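Long-range contacts in uncharacterized protein (Exiguobacterium sibiricum, PDB 3B77), which is of unknown function but carries a bacterial pleckstrin homology domain, followed in sequence by a region related to YvbH-like oligomerisation segments: residues A[28-33]-A[40-45]; A[46-51]-A[64-69]. All blocks are in the same frame, centred on the assembly; numbering follows the deposited sequence.

Contact 1 (A[28-33]-A[40-45]); sequences EKIYFL and EYCFTN
In Glu28, chi1 (-170°) sets CG anti to the backbone N, and the extended chain beyond it carries OE2 to Thr44. There, chi1 (81°) puts OG1 between the backbone N and the carbonyl carbon. The two side chains cross at about a right angle. Thr44 OG1 donates to Glu28 OE2 at 2.5 Å, meeting it on the anti side of the carboxylate. The same OE2 forms a salt bridge with Arg65. Asn45 turns its amide back to the 28-33 segment: Lys29 N donates to Asn45 OD1 at 2.9 Å, from above the carbonyl plane. The strands 30-33 and 40-44 form an antiparallel hairpin with a classic beta bulge. Two residues, Tyr31 and Phe32, stand across from the single Phe43. Tyr31 N reaches Phe43 O at 2.8 Å, and Phe32 N adds a weak bond to that oxygen. Phe43 N returns a bond to Phe32 O at 2.8 Å, completing the bulge. On one face, Cys42 SG touches Ile30 CG1 at 3.7 Å, and Leu33 CD1 lies 3.8 Å from Cys42 CB. On the other, Phe32 and Phe43 pack CB to CB and both touch Leu114 of helix 108-146. The buried Glu28 carboxylate is therefore held by a hydroxyl and a guanidinium, and OE1 takes Leu23 N. This setting would be expected to favour its charged form.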
loop_
_atom_site.group_PDB
_atom_site.type_symbol
_atom_site.label_atom_id
_atom_site.label_comp_id
_atom_site.label_asym_id
_atom_site.label_seq_id
_atom_site.Cartn_x
_atom_site.Cartn_y
_atom_site.Cartn_z
ATOM N N GLU A 28 -55.548 -14.218 -14.382
ATOM C CA GLU A 28 -55.032 -13.842 -15.673
ATOM C C GLU A 28 -56.195 -13.708 -16.667
ATOM O O GLU A 28 -57.053 -14.586 -16.782
ATOM C CB GLU A 28 -54.010 -14.859 -16.169
ATOM C CG GLU A 28 -53.272 -14.369 -17.395
ATOM C CD GLU A 28 -52.322 -15.374 -17.942
ATOM O OE1 GLU A 28 -52.537 -16.564 -17.684
ATOM O OE2 GLU A 28 -51.375 -14.982 -18.669
ATOM N N LYS A 29 -56.191 -12.600 -17.399
ATOM C CA LYS A 29 -57.294 -12.232 -18.254
ATOM C C LYS A 29 -56.773 -11.907 -19.667
ATOM O O LYS A 29 -55.744 -11.263 -19.818
ATOM C CB LYS A 29 -58.008 -11.054 -17.579
ATOM C CG LYS A 29 -58.962 -10.263 -18.451
ATOM C CD LYS A 29 -59.809 -9.282 -17.633
ATOM C CE LYS A 29 -60.483 -8.267 -18.540
ATOM N NZ LYS A 29 -61.038 -8.930 -19.732
ATOM N N ILE A 30 -57.474 -12.379 -20.699
ATOM C CA ILE A 30 -57.062 -12.159 -22.101
ATOM C C ILE A 30 -57.535 -10.804 -22.570
ATOM O O ILE A 30 -58.705 -10.493 -22.438
ATOM C CB ILE A 30 -57.657 -13.183 -23.071
ATOM C CG1 ILE A 30 -57.329 -14.618 -22.651
ATOM C CG2 ILE A 30 -57.126 -12.948 -24.460
ATOM C CD1 ILE A 30 -58.011 -15.696 -23.495
ATOM N N TYR A 31 -56.621 -9.997 -23.102
ATOM C CA TYR A 31 -56.939 -8.658 -23.606
ATOM C C TYR A 31 -56.867 -8.549 -25.117
ATOM O O TYR A 31 -57.397 -7.609 -25.688
ATOM C CB TYR A 31 -56.018 -7.620 -22.982
ATOM C CG TYR A 31 -56.385 -7.266 -21.563
ATOM C CD1 TYR A 31 -55.874 -7.987 -20.505
ATOM C CD2 TYR A 31 -57.249 -6.206 -21.285
ATOM C CE1 TYR A 31 -56.196 -7.686 -19.208
ATOM C CE2 TYR A 31 -57.586 -5.897 -19.980
ATOM C CZ TYR A 31 -57.044 -6.647 -18.947
ATOM O OH TYR A 31 -57.333 -6.381 -17.635
ATOM N N PHE A 32 -56.229 -9.500 -25.786
ATOM C CA PHE A 32 -56.107 -9.418 -27.228
ATOM C C PHE A 32 -55.707 -10.769 -27.759
ATOM O O PHE A 32 -54.767 -11.370 -27.265
ATOM C CB PHE A 32 -55.058 -8.383 -27.594
ATOM C CG PHE A 32 -55.325 -7.699 -28.907
ATOM C CD1 PHE A 32 -54.852 -8.231 -30.114
ATOM C CD2 PHE A 32 -56.057 -6.520 -28.946
ATOM C CE1 PHE A 32 -55.117 -7.595 -31.322
ATOM C CE2 PHE A 32 -56.300 -5.894 -30.132
ATOM C CZ PHE A 32 -55.830 -6.429 -31.321
ATOM N N LEU A 33 -56.439 -11.262 -28.747
ATOM C CA LEU A 33 -56.163 -12.568 -29.320
ATOM C C LEU A 33 -56.184 -12.435 -30.831
ATOM O O LEU A 33 -57.048 -11.754 -31.400
ATOM C CB LEU A 33 -57.168 -13.603 -28.817
ATOM C CG LEU A 33 -57.063 -15.077 -29.235
ATOM C CD1 LEU A 33 -55.744 -15.726 -28.924
ATOM C CD2 LEU A 33 -58.141 -15.819 -28.528
ATOM N N GLU A 40 -51.691 -19.041 -32.685
ATOM C CA GLU A 40 -52.640 -18.343 -31.829
ATOM C C GLU A 40 -51.832 -17.473 -30.848
ATOM O O GLU A 40 -51.009 -17.991 -30.099
ATOM C CB GLU A 40 -53.490 -19.352 -31.096
ATOM C CG GLU A 40 -54.844 -18.823 -30.701
ATOM C CD GLU A 40 -55.854 -19.916 -30.348
ATOM O OE1 GLU A 40 -56.056 -20.843 -31.162
ATOM O OE2 GLU A 40 -56.476 -19.822 -29.272
ATOM N N TYR A 41 -52.030 -16.154 -30.905
ATOM C CA TYR A 41 -51.254 -15.200 -30.116
ATOM C C TYR A 41 -52.157 -14.558 -29.074
ATOM O O TYR A 41 -52.992 -13.735 -29.395
ATOM C CB TYR A 41 -50.667 -14.124 -31.023
ATOM C CG TYR A 41 -49.801 -14.657 -32.123
ATOM C CD1 TYR A 41 -48.462 -14.891 -31.925
ATOM C CD2 TYR A 41 -50.325 -14.913 -33.375
ATOM C CE1 TYR A 41 -47.665 -15.364 -32.936
ATOM C CE2 TYR A 41 -49.540 -15.393 -34.405
ATOM C CZ TYR A 41 -48.212 -15.612 -34.180
ATOM O OH TYR A 41 -47.413 -16.091 -35.181
ATOM N N CYS A 42 -51.957 -14.905 -27.817
ATOM C CA CYS A 42 -52.850 -14.487 -26.747
ATOM C C CYS A 42 -52.129 -13.538 -25.827
ATOM O O CYS A 42 -51.157 -13.923 -25.208
ATOM C CB CYS A 42 -53.270 -15.740 -25.989
ATOM S SG CYS A 42 -54.433 -15.535 -24.685
ATOM N N PHE A 43 -52.582 -12.286 -25.783
ATOM C CA PHE A 43 -51.977 -11.250 -24.948
ATOM C C PHE A 43 -52.818 -11.051 -23.698
ATOM O O PHE A 43 -53.936 -10.577 -23.778
ATOM C CB PHE A 43 -51.878 -9.931 -25.702
ATOM C CG PHE A 43 -50.980 -9.982 -26.909
ATOM C CD1 PHE A 43 -51.465 -10.430 -28.129
ATOM C CD2 PHE A 43 -49.664 -9.581 -26.820
ATOM C CE1 PHE A 43 -50.641 -10.463 -29.251
ATOM C CE2 PHE A 43 -48.845 -9.602 -27.904
ATOM C CZ PHE A 43 -49.323 -10.046 -29.137
ATOM N N THR A 44 -52.254 -11.411 -22.548
ATOM C CA THR A 44 -52.935 -11.282 -21.259
ATOM C C THR A 44 -52.255 -10.188 -20.444
ATOM O O THR A 44 -51.250 -9.595 -20.896
ATOM C CB THR A 44 -52.885 -12.600 -20.421
ATOM O OG1 THR A 44 -51.625 -12.704 -19.754
ATOM C CG2 THR A 44 -53.113 -13.835 -21.288
ATOM N N ASN A 45 -52.812 -9.927 -19.252
ATOM C CA ASN A 45 -52.236 -8.962 -18.331
ATOM C C ASN A 45 -50.880 -9.389 -17.799
ATOM O O ASN A 45 -50.078 -8.550 -17.426
ATOM C CB ASN A 45 -53.173 -8.672 -17.156
ATOM C CG ASN A 45 -53.592 -9.908 -16.429
ATOM O OD1 ASN A 45 -53.851 -10.934 -17.039
ATOM N ND2 ASN A 45 -53.666 -9.824 -15.128
#

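Contact 2 (A[46-51]-A[64-69]); sequences LALVHL and YRYPYA
Tyr68 lays its ring against the backbone at the start of strand 47-51. Ala47 N sits 3.4 Å above one face of the ring, offset toward the rim, and Leu46 O lies over the same face. The Tyr68 N-H donates to Leu46 O at 3.0 Å, so the N-H bonds this oxygen while the ring lies against the peptide. Chi1 (-53°) sets CG beside the backbone N, 3.7 Å from the same Leu46 O. A water also donates to Leu46 O and accepts from Ala69 N. The hydroxyl of Tyr68 goes on to Thr44 O and to the hydroxyl of Tyr187. Arg65 also presents a flat face. Its chain bends at chi3 (-91°), and Ala47 CB sits 3.8 Å above the centre of the guanidinium plane. Val49 CG2 approaches NH2 obliquely, while the charge pairs with Glu28. The backbones form an antiparallel beta hairpin in the N-terminal sheet of the PH domain. Leu48 and Tyr66 exchange two hydrogen bonds, as do His50 and Tyr64. The rings of His50 and Tyr64 lie side by side and point the same way. Their planes are 20° apart, but the rings are offset and share little face. The nearest approach is His50 ND1 to Tyr64 CD2 at 3.9 Å. His50 NE2 bonds to Asp39, and its ring also stacks on Tyr41. Leu48 CD2 meets Tyr66 CD2 at 4.3 Å, and both residues touch Ile94 and Tyr99. Across the subunit boundary, Arg65 packs on Leu119 and Pro67 on Glu123 of the second subunit.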
loop_
_atom_site.group_PDB
_atom_site.type_symbol
_atom_site.label_atom_id
_atom_site.label_comp_id
_atom_site.label_asym_id
_atom_site.label_seq_id
_atom_site.Cartn_x
_atom_site.Cartn_y
_atom_site.Cartn_z
ATOM N N LEU A 46 -50.609 -10.688 -17.796
ATOM C CA LEU A 46 -49.365 -11.208 -17.268
ATOM C C LEU A 46 -48.356 -11.668 -18.302
ATOM O O LEU A 46 -47.155 -11.664 -18.007
ATOM C CB LEU A 46 -49.648 -12.387 -16.345
ATOM C CG LEU A 46 -50.664 -12.186 -15.230
ATOM C CD1 LEU A 46 -51.016 -13.557 -14.631
ATOM C CD2 LEU A 46 -50.233 -11.163 -14.130
ATOM N N ALA A 47 -48.809 -12.090 -19.485
ATOM C CA ALA A 47 -47.916 -12.744 -20.454
ATOM C C ALA A 47 -48.452 -12.801 -21.867
ATOM O O ALA A 47 -49.639 -12.499 -22.114
ATOM C CB ALA A 47 -47.627 -14.183 -20.018
ATOM N N LEU A 48 -47.534 -13.165 -22.786
ATOM C CA LEU A 48 -47.863 -13.594 -24.153
ATOM C C LEU A 48 -47.895 -15.162 -24.158
ATOM O O LEU A 48 -46.893 -15.851 -23.889
ATOM C CB LEU A 48 -46.857 -13.075 -25.204
ATOM C CG LEU A 48 -46.965 -13.695 -26.614
ATOM C CD1 LEU A 48 -48.327 -13.416 -27.284
ATOM C CD2 LEU A 48 -45.784 -13.257 -27.522
ATOM N N VAL A 49 -49.077 -15.700 -24.450
ATOM C CA VAL A 49 -49.274 -17.133 -24.564
ATOM C C VAL A 49 -49.385 -17.359 -26.059
ATOM O O VAL A 49 -50.176 -16.729 -26.717
ATOM C CB VAL A 49 -50.514 -17.587 -23.784
ATOM C CG1 VAL A 49 -50.791 -19.054 -23.994
ATOM C CG2 VAL A 49 -50.342 -17.277 -22.310
ATOM N N HIS A 50 -48.510 -18.202 -26.588
ATOM C CA HIS A 50 -48.413 -18.446 -28.009
ATOM C C HIS A 50 -48.417 -19.941 -28.274
ATOM O O HIS A 50 -47.570 -20.684 -27.763
ATOM C CB HIS A 50 -47.125 -17.836 -28.538
ATOM C CG HIS A 50 -46.813 -18.197 -29.952
ATOM N ND1 HIS A 50 -45.528 -18.457 -30.383
ATOM C CD2 HIS A 50 -47.615 -18.351 -31.033
ATOM C CE1 HIS A 50 -45.554 -18.740 -31.675
ATOM N NE2 HIS A 50 -46.808 -18.692 -32.090
ATOM N N LEU A 51 -49.404 -20.361 -29.064
ATOM C CA LEU A 51 -49.538 -21.723 -29.533
ATOM C C LEU A 51 -48.935 -21.759 -30.946
ATOM O O LEU A 51 -49.556 -21.297 -31.884
ATOM C CB LEU A 51 -51.024 -22.095 -29.561
ATOM C CG LEU A 51 -51.792 -22.272 -28.239
ATOM C CD1 LEU A 51 -51.774 -20.991 -27.363
ATOM C CD2 LEU A 51 -53.235 -22.695 -28.510
ATOM N N TYR A 64 -45.922 -21.824 -25.859
ATOM C CA TYR A 64 -44.939 -20.922 -25.217
ATOM C C TYR A 64 -45.643 -19.991 -24.247
ATOM O O TYR A 64 -46.798 -19.691 -24.441
ATOM C CB TYR A 64 -44.227 -20.079 -26.268
ATOM C CG TYR A 64 -43.320 -20.905 -27.141
ATOM C CD1 TYR A 64 -42.043 -21.247 -26.708
ATOM C CD2 TYR A 64 -43.732 -21.349 -28.395
ATOM C CE1 TYR A 64 -41.206 -21.999 -27.493
ATOM C CE2 TYR A 64 -42.894 -22.099 -29.186
ATOM C CZ TYR A 64 -41.624 -22.425 -28.723
ATOM O OH TYR A 64 -40.746 -23.168 -29.474
ATOM N N ARG A 65 -44.955 -19.550 -23.204
ATOM C CA ARG A 65 -45.507 -18.567 -22.275
ATOM C C ARG A 65 -44.403 -17.624 -21.803
ATOM O O ARG A 65 -43.417 -18.062 -21.192
ATOM C CB ARG A 65 -46.199 -19.236 -21.097
ATOM C CG ARG A 65 -46.109 -18.420 -19.818
ATOM C CD ARG A 65 -46.927 -18.978 -18.714
ATOM N NE ARG A 65 -48.242 -18.352 -18.780
ATOM C CZ ARG A 65 -48.665 -17.362 -17.996
ATOM N NH1 ARG A 65 -47.917 -16.882 -17.027
ATOM N NH2 ARG A 65 -49.872 -16.870 -18.161
ATOM N N TYR A 66 -44.579 -16.331 -22.098
ATOM C CA TYR A 66 -43.567 -15.330 -21.830
ATOM C C TYR A 66 -44.173 -14.291 -20.913
ATOM O O TYR A 66 -44.778 -13.341 -21.384
ATOM C CB TYR A 66 -43.073 -14.686 -23.128
ATOM C CG TYR A 66 -42.489 -15.664 -24.133
ATOM C CD1 TYR A 66 -41.301 -16.330 -23.870
ATOM C CD2 TYR A 66 -43.121 -15.906 -25.342
ATOM C CE1 TYR A 66 -40.748 -17.240 -24.786
ATOM C CE2 TYR A 66 -42.584 -16.801 -26.268
ATOM C CZ TYR A 66 -41.391 -17.476 -25.988
ATOM O OH TYR A 66 -40.842 -18.376 -26.903
ATOM N N PRO A 67 -44.042 -14.487 -19.595
ATOM C CA PRO A 67 -44.494 -13.463 -18.655
ATOM C C PRO A 67 -43.687 -12.197 -18.857
ATOM O O PRO A 67 -42.466 -12.267 -18.980
ATOM C CB PRO A 67 -44.195 -14.086 -17.280
ATOM C CG PRO A 67 -44.126 -15.558 -17.538
ATOM C CD PRO A 67 -43.477 -15.653 -18.886
ATOM N N TYR A 68 -44.363 -11.061 -18.921
ATOM C CA TYR A 68 -43.689 -9.790 -19.227
ATOM C C TYR A 68 -42.546 -9.528 -18.254
ATOM O O TYR A 68 -41.461 -9.056 -18.671
ATOM C CB TYR A 68 -44.681 -8.612 -19.187
ATOM C CG TYR A 68 -45.899 -8.818 -20.063
ATOM C CD1 TYR A 68 -45.767 -9.215 -21.392
ATOM C CD2 TYR A 68 -47.169 -8.609 -19.566
ATOM C CE1 TYR A 68 -46.888 -9.409 -22.201
ATOM C CE2 TYR A 68 -48.278 -8.781 -20.351
ATOM C CZ TYR A 68 -48.149 -9.187 -21.669
ATOM O OH TYR A 68 -49.278 -9.380 -22.436
ATOM N N ALA A 69 -42.811 -9.854 -16.976
ATOM C CA ALA A 69 -41.846 -9.685 -15.869
ATOM C C ALA A 69 -40.499 -10.339 -16.111
ATOM O O ALA A 69 -39.519 -9.845 -15.621
ATOM C CB ALA A 69 -42.432 -10.183 -14.559
HETATM O O HOH W 1 -45.613 -10.834 -15.950
#

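How the contacts relate
Contact 1 is complete in the sequence before contact 2 begins, so the two hairpins come in series. Their centres are about 9 Å apart. Strands 39-44 and 47-52 follow each other in the chain and are neighbours in one antiparallel sheet, in the order 30-35, 39-44, 47-52, 62-67. The contacts also touch directly, through the salt bridge from Glu28, in the loop before strand 30-35, to Arg65 on strand 62-67. Contact 1 is buried, and no other subunit reaches it. Contact 2 includes strand 62-67, outermost within this chain. The two hairpins thus make up four neighbouring strands of the PH-domain sheet, with the 62-67 edge packing on a second subunit.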